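Local coordinates for protein Xaa-Pro dipeptidase (Pyrococcus horikoshii, PDB 1WY2) that probably splits dipeptides that carry a C-terminal proline after a nonpolar residue, as a homodimeric metallopeptidase with two metal ions in each subunit, at residues A[22-27]-A[42-47]; A[93-98]-A[116-121]. All blocks are in the same frame, centred on the assembly; numbering follows the deposited sequence. Where two conformers were deposited one is given.

Interaction 1: A[22-27]-A[42-47]; sequences AVLIAK and GGYILI
Strands 22-25 and 44-47 run antiparallel at 165°, their axes 4.7 Å apart, in the mixed sheet of the N-terminal domain. Two hydrogen-bonded pairs, Val23 with Ile47 and Ile25 with Ile45, each make two N-H to O=C bonds lying in the carbonyl plane; Ile45 N to Ile25 O, 2.9 Å at 171°, is the straightest. Between them sits the non-hydrogen-bonded pair Leu24-Leu46, where the CA-H of Leu24 leans on Ile45 O, with CA 3.3 Å from that oxygen.

The tight part is the strand core. On one face the beta-branched residues meet at their roots, CB of Ile25 to CB of Ile45 at 4.0 Å, and their branches go to helices 6-17 and 28-35; such side chains suit an extended backbone and a buried sheet face. On the other face Leu24, its CG anti to the backbone N (chi1 174°), lies alongside Tyr44 and sets CD1 3.7 Å from Tyr44 CB, under helix 78-85.

The pairing loosens at the 26/43 end, where both residues are loop. The small Ala26 leaves room for the Tyr44 ring, whose CD2 comes obliquely to Ala26 CB at 3.7 Å; Phe81 and Phe101 also meet this ring. Here a water lies 2.9 Å from both Ala26 O and Gly43 O, linking two acceptors that cannot bond each other. Within the strands Val23, Ile25, Ile45 and Ile47 pair their own backbone groups, Leu24 and Leu46 bond outward to Gly92 and Thr53, and all six side chains can therefore be apolar.

Interaction 2: A[93-98]-A[116-121]; sequences IESSLP and KVDDVI. With GOL (glycerol), chain G.
Backbone bonding is sparse. Strands 90-93 and 113-116 run parallel, and at their C-terminal ends Val117 N donates to Ile93 O over 3.1 Å; the donor stands 34° above the carbonyl plane, off the lone pairs. The CA-H of Lys116 approaches the same oxygen. Ser95 and Leu97 bond through their backbones to the second subunit.

Van der Waals packing comes from the Val117 CG2 methyl, in the crowded position between backbone N and carbonyl carbon, 3.4 Å from Ile93 O. Ser95, small enough for the type I turn from Glu94 to Leu97, lays its OG against Asp118 CB at 3.7 Å.

The polar link runs through a glycerol, probably from the crystallisation liquor: Ser95 N donates to its O3 at 3.1 Å, and O3 donates to Asp118 OD1 at 2.9 Å. Asp118 CG, anti to the backbone N (chi1 -170°), directs the carboxylate there. An alanine here would remove the acceptor for O3 and would probably leave the glycerol less firmly held between turn and helix.

The 93-98 loop leads from strand 90-93 into helix 99-108. Val117, the N-cap residue, joins strand 113-116 to helix 118-125, whose first residue Asp118 touches Trp296; Val117 and Ile121 pack against Val23 and Ile25 of strand 22-25.

How the interactions relate
Both interactions belong to the N-terminal creatinase/prolidase domain, their centres about 10 Å apart; interaction 1 lies within its six-stranded mixed sheet and interaction 2 at the edge, where strands end. They follow in series: interaction 1 closes at residue 47, before interaction 2 opens at 93. Strand 22-25 lies between strands 44-48 and 90-93, so interaction 1 joins neighbours within the sheet, while interaction 2 marks where strands 90-93 and 113-116 give way to loop and helix. Glu94 ties them directly: OE1 accepts from Ala26 N at 2.7 Å and OE2 from Lys27 N, probable hydrogen bonds at the start of helix 28-35. Both contacts lie away from the metal site, and interaction 2 brings this domain to the dimer partner.

Interaction 1: A[22-27]-A[42-47]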
loop_
_atom_site.group_PDB
_atom_site.type_symbol
_atom_site.label_atom_id
_atom_site.label_comp_id
_atom_site.label_asym_id
_atom_site.label_seq_id
_atom_site.Cartn_x
_atom_site.Cartn_y
_atom_site.Cartn_z
ATOM N N ALA A 22 -3.977 -0.876 -29.005
ATOM C CA ALA A 22 -4.785 -1.243 -27.850
ATOM C C ALA A 22 -4.162 -0.675 -26.585
ATOM O O ALA A 22 -2.974 -0.356 -26.561
ATOM C CB ALA A 22 -4.887 -2.758 -27.742
ATOM N N VAL A 23 -4.971 -0.539 -25.542
ATOM C CA VAL A 23 -4.490 -0.024 -24.270
ATOM C C VAL A 23 -4.816 -0.981 -23.134
ATOM O O VAL A 23 -5.911 -1.543 -23.068
ATOM C CB VAL A 23 -5.104 1.359 -23.954
ATOM C CG1 VAL A 23 -4.848 1.734 -22.491
ATOM C CG2 VAL A 23 -4.499 2.406 -24.870
ATOM N N LEU A 24 -3.848 -1.170 -22.244
ATOM C CA LEU A 24 -4.017 -2.043 -21.093
ATOM C C LEU A 24 -3.974 -1.207 -19.817
ATOM O O LEU A 24 -3.014 -0.475 -19.592
ATOM C CB LEU A 24 -2.896 -3.090 -21.052
ATOM C CG LEU A 24 -2.864 -3.992 -19.817
ATOM C CD1 LEU A 24 -4.148 -4.804 -19.737
ATOM C CD2 LEU A 24 -1.652 -4.916 -19.886
ATOM N N ILE A 25 -5.017 -1.312 -19.000
ATOM C CA ILE A 25 -5.101 -0.582 -17.731
ATOM C C ILE A 25 -5.082 -1.620 -16.609
ATOM O O ILE A 25 -5.952 -2.492 -16.558
ATOM C CB ILE A 25 -6.414 0.237 -17.642
ATOM C CG1 ILE A 25 -6.465 1.263 -18.780
ATOM C CG2 ILE A 25 -6.509 0.947 -16.288
ATOM C CD1 ILE A 25 -5.356 2.303 -18.735
ATOM N N ALA A 26 -4.101 -1.524 -15.710
ATOM C CA ALA A 26 -3.972 -2.493 -14.622
ATOM C C ALA A 26 -3.874 -1.931 -13.201
ATOM O O ALA A 26 -4.096 -2.663 -12.237
ATOM C CB ALA A 26 -2.775 -3.395 -14.887
ATOM N N LYS A 27 -3.541 -0.652 -13.054
ATOM C CA LYS A 27 -3.430 -0.080 -11.711
ATOM C C LYS A 27 -4.824 0.087 -11.104
ATOM O O LYS A 27 -5.719 0.653 -11.731
ATOM C CB LYS A 27 -2.701 1.264 -11.758
ATOM C CG LYS A 27 -2.104 1.676 -10.416
ATOM C CD LYS A 27 -1.359 3.005 -10.498
ATOM C CE LYS A 27 -0.675 3.332 -9.172
ATOM N NZ LYS A 27 0.059 4.631 -9.208
ATOM N N GLY A 42 -5.844 -9.414 -9.586
ATOM C CA GLY A 42 -5.357 -8.696 -10.761
ATOM C C GLY A 42 -6.398 -8.454 -11.866
ATOM O O GLY A 42 -6.718 -9.317 -12.674
ATOM N N GLY A 43 -6.960 -7.225 -11.850
ATOM C CA GLY A 43 -7.905 -6.850 -12.890
ATOM C C GLY A 43 -7.211 -6.091 -14.025
ATOM O O GLY A 43 -6.350 -5.251 -13.810
ATOM N N TYR A 44 -7.567 -6.415 -15.265
ATOM C CA TYR A 44 -6.947 -5.778 -16.418
ATOM C C TYR A 44 -7.988 -5.349 -17.437
ATOM O O TYR A 44 -8.779 -6.168 -17.899
ATOM C CB TYR A 44 -5.966 -6.731 -17.107
ATOM C CG TYR A 44 -4.999 -7.414 -16.168
ATOM C CD1 TYR A 44 -5.330 -8.622 -15.555
ATOM C CD2 TYR A 44 -3.762 -6.844 -15.878
ATOM C CE1 TYR A 44 -4.449 -9.246 -14.675
ATOM C CE2 TYR A 44 -2.876 -7.458 -14.999
ATOM C CZ TYR A 44 -3.225 -8.659 -14.401
ATOM O OH TYR A 44 -2.351 -9.273 -13.532
ATOM N N ILE A 45 -7.991 -4.066 -17.783
ATOM C CA ILE A 45 -8.925 -3.568 -18.784
ATOM C C ILE A 45 -8.194 -3.473 -20.115
ATOM O O ILE A 45 -7.113 -2.885 -20.198
ATOM C CB ILE A 45 -9.459 -2.161 -18.440
ATOM C CG1 ILE A 45 -10.149 -2.172 -17.075
ATOM C CG2 ILE A 45 -10.446 -1.707 -19.519
ATOM C CD1 ILE A 45 -10.671 -0.816 -16.645
ATOM N N LEU A 46 -8.768 -4.074 -21.153
ATOM C CA LEU A 46 -8.172 -4.014 -22.482
ATOM C C LEU A 46 -9.107 -3.191 -23.358
ATOM O O LEU A 46 -10.276 -3.540 -23.530
ATOM C CB LEU A 46 -8.004 -5.417 -23.075
ATOM C CG LEU A 46 -7.318 -5.467 -24.443
ATOM C CD1 LEU A 46 -5.914 -4.886 -24.337
ATOM C CD2 LEU A 46 -7.266 -6.903 -24.939
ATOM N N ILE A 47 -8.587 -2.097 -23.901
ATOM C CA ILE A 47 -9.375 -1.213 -24.751
ATOM C C ILE A 47 -8.889 -1.250 -26.196
ATOM O O ILE A 47 -7.695 -1.086 -26.463
ATOM C CB ILE A 47 -9.294 0.248 -24.245
ATOM C CG1 ILE A 47 -9.889 0.344 -22.837
ATOM C CG2 ILE A 47 -10.038 1.178 -25.197
ATOM C CD1 ILE A 47 -9.615 1.664 -22.136
HETATM O O HOH W 1 -3.920 -5.551 -12.337
#

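Interaction 2: A[93-98]-A[116-121]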
loop_
_atom_site.group_PDB
_atom_site.type_symbol
_atom_site.label_atom_id
_atom_site.label_comp_id
_atom_site.label_asym_id
_atom_site.label_seq_id
_atom_site.Cartn_x
_atom_site.Cartn_y
_atom_site.Cartn_z
ATOM N N ILE A 93 0.397 1.563 -22.365
ATOM C CA ILE A 93 0.436 1.122 -20.972
ATOM C C ILE A 93 0.684 2.248 -19.972
ATOM O O ILE A 93 1.141 3.333 -20.333
ATOM C CB ILE A 93 1.532 0.045 -20.748
ATOM C CG1 ILE A 93 2.909 0.611 -21.107
ATOM C CG2 ILE A 93 1.232 -1.194 -21.591
ATOM C CD1 ILE A 93 4.068 -0.282 -20.667
ATOM N N GLU A 94 0.369 1.974 -18.708
ATOM C CA GLU A 94 0.562 2.939 -17.625
ATOM C C GLU A 94 2.034 2.978 -17.228
ATOM O O GLU A 94 2.744 1.980 -17.343
ATOM C CB GLU A 94 -0.253 2.531 -16.402
ATOM C CG GLU A 94 -1.746 2.415 -16.635
ATOM C CD GLU A 94 -2.379 1.395 -15.712
ATOM O OE1 GLU A 94 -1.982 0.209 -15.780
ATOM O OE2 GLU A 94 -3.267 1.769 -14.919
ATOM N N SER A 95 2.484 4.126 -16.739
ATOM C CA SER A 95 3.875 4.271 -16.325
ATOM C C SER A 95 4.176 3.418 -15.097
ATOM O O SER A 95 5.336 3.251 -14.720
ATOM C CB SER A 95 4.181 5.737 -16.022
ATOM O OG SER A 95 4.074 6.526 -17.195
ATOM N N SER A 96 3.129 2.872 -14.487
ATOM C CA SER A 96 3.274 2.043 -13.297
ATOM C C SER A 96 3.404 0.546 -13.591
ATOM O O SER A 96 3.693 -0.237 -12.689
ATOM C CB SER A 96 2.079 2.265 -12.371
ATOM O OG SER A 96 0.859 2.039 -13.061
ATOM N N LEU A 97 3.194 0.149 -14.842
ATOM C CA LEU A 97 3.275 -1.269 -15.191
ATOM C C LEU A 97 4.684 -1.794 -14.926
ATOM O O LEU A 97 5.663 -1.263 -15.446
ATOM C CB LEU A 97 2.897 -1.484 -16.658
ATOM C CG LEU A 97 2.368 -2.890 -16.958
ATOM C CD1 LEU A 97 1.092 -3.129 -16.156
ATOM C CD2 LEU A 97 2.103 -3.038 -18.450
ATOM N N PRO A 98 4.796 -2.856 -14.110
ATOM C CA PRO A 98 6.090 -3.456 -13.761
ATOM C C PRO A 98 6.858 -4.181 -14.870
ATOM O O PRO A 98 6.278 -4.760 -15.792
ATOM C CB PRO A 98 5.733 -4.368 -12.589
ATOM C CG PRO A 98 4.342 -4.812 -12.919
ATOM C CD PRO A 98 3.693 -3.527 -13.396
ATOM N N LYS A 116 3.427 5.107 -23.688
ATOM C CA LYS A 116 2.818 5.608 -22.461
ATOM C C LYS A 116 1.448 6.222 -22.728
ATOM O O LYS A 116 1.262 6.922 -23.723
ATOM C CB LYS A 116 3.703 6.687 -21.827
ATOM C CG LYS A 116 5.094 6.237 -21.420
ATOM C CD LYS A 116 5.861 7.394 -20.792
ATOM C CE LYS A 116 7.287 7.000 -20.451
ATOM N NZ LYS A 116 8.058 6.603 -21.662
ATOM N N VAL A 117 0.496 5.965 -21.834
ATOM C CA VAL A 117 -0.839 6.543 -21.960
ATOM C C VAL A 117 -1.105 7.428 -20.746
ATOM O O VAL A 117 -2.219 7.904 -20.532
ATOM C CB VAL A 117 -1.942 5.463 -22.053
ATOM C CG1 VAL A 117 -1.715 4.602 -23.294
ATOM C CG2 VAL A 117 -1.972 4.620 -20.786
ATOM N N ASP A 118 -0.053 7.650 -19.963
ATOM C CA ASP A 118 -0.106 8.474 -18.758
ATOM C C ASP A 118 -0.793 9.829 -18.998
ATOM O O ASP A 118 -1.606 10.277 -18.188
ATOM C CB ASP A 118 1.330 8.698 -18.257
ATOM C CG ASP A 118 1.391 9.342 -16.885
ATOM O OD1 ASP A 118 1.039 8.674 -15.893
ATOM O OD2 ASP A 118 1.801 10.519 -16.795
ATOM N N ASP A 119 -0.467 10.475 -20.111
ATOM C CA ASP A 119 -1.037 11.784 -20.438
ATOM C C ASP A 119 -2.564 11.839 -20.468
ATOM O O ASP A 119 -3.165 12.800 -19.972
ATOM C CB ASP A 119 -0.502 12.275 -21.787
ATOM C CG ASP A 119 0.913 12.825 -21.697
ATOM O OD1 ASP A 119 1.522 12.766 -20.607
ATOM O OD2 ASP A 119 1.418 13.317 -22.728
ATOM N N VAL A 120 -3.198 10.831 -21.063
ATOM C CA VAL A 120 -4.654 10.839 -21.139
ATOM C C VAL A 120 -5.283 10.473 -19.800
ATOM O O VAL A 120 -6.332 11.006 -19.437
ATOM C CB VAL A 120 -5.181 9.911 -22.275
ATOM C CG1 VAL A 120 -4.864 8.455 -21.981
ATOM C CG2 VAL A 120 -6.677 10.129 -22.466
ATOM N N ILE A 121 -4.640 9.579 -19.055
ATOM C CA ILE A 121 -5.157 9.201 -17.745
ATOM C C ILE A 121 -5.089 10.443 -16.861
ATOM O O ILE A 121 -6.036 10.768 -16.144
ATOM C CB ILE A 121 -4.319 8.068 -17.109
ATOM C CG1 ILE A 121 -4.418 6.805 -17.972
ATOM C CG2 ILE A 121 -4.812 7.787 -15.693
ATOM C CD1 ILE A 121 -5.836 6.315 -18.197
HETATM C C1 GOL G . 0.561 6.080 -13.156
HETATM O O1 GOL G . 0.688 5.484 -11.872
HETATM C C2 GOL G . -0.794 5.767 -13.788
HETATM O O2 GOL G . -1.844 6.255 -12.946
HETATM C C3 GOL G . -0.903 6.424 -15.166
HETATM O O3 GOL G . 0.117 5.978 -16.045
#